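Phosphatase (Mycoplasma pneumoniae M129, PDB 1T71) binds two iron ions and probably acts as a metal-dependent phosphatase or phosphodiesterase, perhaps on 2',3'-cyclic nucleotides. Local coordinates at residues A35-V40 with A116-T121. Residues are numbered along the deposited sequence; the frame is centred on the assembly and turned at random.
Sequences ADLVIV and AKIRIT
Ile39 points the end of its long branch at Ile120, and the two side chains meet tip to tip, CD1 to CD1, at 3.9 Å. The same rotamer serves on both strands: CG1 lies beside the backbone N and anti to the carbonyl carbon (chi1 -49° in Ile39, -63° in Ile120), and a nearly straight second torsion carries CD1 out toward the partner. Two residues back along each strand the pattern recurs more loosely, Leu37 CD1 lying 4.4 Å from Ile118 CD1. The backbones stand well apart, with 9.4 Å between the CA atoms of Ile39 and Ile120, and no hydrogen bond joins the segments. This is packing between two sheets, as expected in the beta-sandwich core of the calcineurin-like metallophosphoesterases, the clan to which this YmdB-like protein belongs. Strand 37-41 sits in one mixed sheet, where Leu37 and Ile39 make backbone hydrogen bonds to Ile8; strand 117-124 belongs to the facing sheet, between strands 108-112 and 152-158. The CA atoms of Leu37 and Ile118 are 11.3 Å apart, wider than the Ile39 and Ile120 pair, and the strands therefore draw together toward their later residues. Tyr66 touches both Ile39 and Ile120, and Phe111 packs on Ile118. All four aliphatic side chains are buried, and that of Ile39 lies about 11 Å from the side chain of the iron ligand Asp12.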
loop_
_atom_site.group_PDB
_atom_site.type_symbol
_atom_site.label_atom_id
_atom_site.label_comp_id
_atom_site.label_asym_id
_atom_site.label_seq_id
_atom_site.Cartn_x
_atom_site.Cartn_y
_atom_site.Cartn_z
ATOM N N ALA A 35 13.125 -5.860 12.032
ATOM C CA ALA A 35 12.468 -4.627 11.627
ATOM C C ALA A 35 12.201 -3.735 12.821
ATOM O O ALA A 35 11.923 -4.216 13.918
ATOM C CB ALA A 35 11.160 -4.939 10.913
ATOM N N ASP A 36 12.291 -2.431 12.597
ATOM C CA ASP A 36 12.041 -1.445 13.635
ATOM C C ASP A 36 10.635 -0.891 13.463
ATOM O O ASP A 36 9.971 -0.543 14.439
ATOM C CB ASP A 36 13.038 -0.288 13.520
ATOM C CG ASP A 36 14.464 -0.713 13.805
ATOM O OD1 ASP A 36 14.737 -1.169 14.940
ATOM O OD2 ASP A 36 15.311 -0.590 12.896
ATOM N N LEU A 37 10.185 -0.820 12.213
ATOM C CA LEU A 37 8.877 -0.265 11.899
ATOM C C LEU A 37 8.142 -1.036 10.807
ATOM O O LEU A 37 8.760 -1.580 9.891
ATOM C CB LEU A 37 9.051 1.189 11.464
ATOM C CG LEU A 37 9.620 2.140 12.518
ATOM C CD1 LEU A 37 10.087 3.425 11.860
ATOM C CD2 LEU A 37 8.562 2.416 13.576
ATOM N N VAL A 38 6.815 -1.065 10.911
ATOM C CA VAL A 38 5.971 -1.755 9.945
ATOM C C VAL A 38 4.938 -0.776 9.384
ATOM O O VAL A 38 4.191 -0.143 10.132
ATOM C CB VAL A 38 5.225 -2.953 10.594
ATOM C CG1 VAL A 38 4.276 -3.601 9.580
ATOM C CG2 VAL A 38 6.226 -3.972 11.106
ATOM N N ILE A 39 4.914 -0.650 8.062
ATOM C CA ILE A 39 3.990 0.246 7.381
ATOM C C ILE A 39 3.171 -0.590 6.401
ATOM O O ILE A 39 3.705 -1.501 5.758
ATOM C CB ILE A 39 4.759 1.323 6.585
ATOM C CG1 ILE A 39 5.824 1.967 7.478
ATOM C CG2 ILE A 39 3.793 2.382 6.052
ATOM C CD1 ILE A 39 6.743 2.920 6.749
ATOM N N VAL A 40 1.878 -0.306 6.295
ATOM C CA VAL A 40 1.048 -1.054 5.361
ATOM C C VAL A 40 -0.007 -0.177 4.718
ATOM O O VAL A 40 -0.455 0.805 5.300
ATOM C CB VAL A 40 0.328 -2.251 6.041
ATOM C CG1 VAL A 40 1.299 -2.985 6.963
ATOM C CG2 VAL A 40 -0.904 -1.776 6.810
ATOM N N ALA A 116 16.278 10.619 13.711
ATOM C CA ALA A 116 15.846 10.713 12.327
ATOM C C ALA A 116 14.431 11.255 12.177
ATOM O O ALA A 116 13.494 10.750 12.792
ATOM C CB ALA A 116 15.951 9.349 11.663
ATOM N N LYS A 117 14.291 12.291 11.357
ATOM C CA LYS A 117 12.990 12.888 11.091
ATOM C C LYS A 117 12.474 12.134 9.868
ATOM O O LYS A 117 12.994 12.296 8.758
ATOM C CB LYS A 117 13.149 14.374 10.770
ATOM C CG LYS A 117 11.975 15.238 11.188
ATOM C CD LYS A 117 12.239 16.702 10.867
ATOM C CE LYS A 117 11.210 17.614 11.533
ATOM N NZ LYS A 117 9.809 17.299 11.129
ATOM N N ILE A 118 11.460 11.301 10.075
ATOM C CA ILE A 118 10.902 10.493 8.998
ATOM C C ILE A 118 9.549 10.982 8.493
ATOM O O ILE A 118 8.645 11.276 9.276
ATOM C CB ILE A 118 10.760 9.030 9.447
ATOM C CG1 ILE A 118 12.114 8.517 9.952
ATOM C CG2 ILE A 118 10.253 8.172 8.289
ATOM C CD1 ILE A 118 12.076 7.101 10.503
ATOM N N ARG A 119 9.418 11.055 7.174
ATOM C CA ARG A 119 8.181 11.503 6.557
ATOM C C ARG A 119 7.527 10.387 5.739
ATOM O O ARG A 119 8.210 9.636 5.041
ATOM C CB ARG A 119 8.467 12.698 5.655
ATOM C CG ARG A 119 7.268 13.564 5.375
ATOM C CD ARG A 119 7.651 14.817 4.601
ATOM N NE ARG A 119 6.550 15.771 4.596
ATOM C CZ ARG A 119 6.389 16.737 5.493
ATOM N NH1 ARG A 119 7.266 16.896 6.471
ATOM N NH2 ARG A 119 5.335 17.535 5.418
ATOM N N ILE A 120 6.209 10.258 5.857
ATOM C CA ILE A 120 5.474 9.256 5.093
ATOM C C ILE A 120 4.409 9.992 4.300
ATOM O O ILE A 120 3.576 10.703 4.873
ATOM C CB ILE A 120 4.779 8.205 5.994
ATOM C CG1 ILE A 120 5.819 7.403 6.779
ATOM C CG2 ILE A 120 3.949 7.253 5.126
ATOM C CD1 ILE A 120 5.210 6.362 7.719
ATOM N N THR A 121 4.449 9.829 2.981
ATOM C CA THR A 121 3.513 10.489 2.081
ATOM C C THR A 121 2.789 9.478 1.190
ATOM O O THR A 121 3.385 8.509 0.713
ATOM C CB THR A 121 4.252 11.513 1.194
ATOM O OG1 THR A 121 4.910 12.469 2.033
ATOM C CG2 THR A 121 3.279 12.244 0.275
#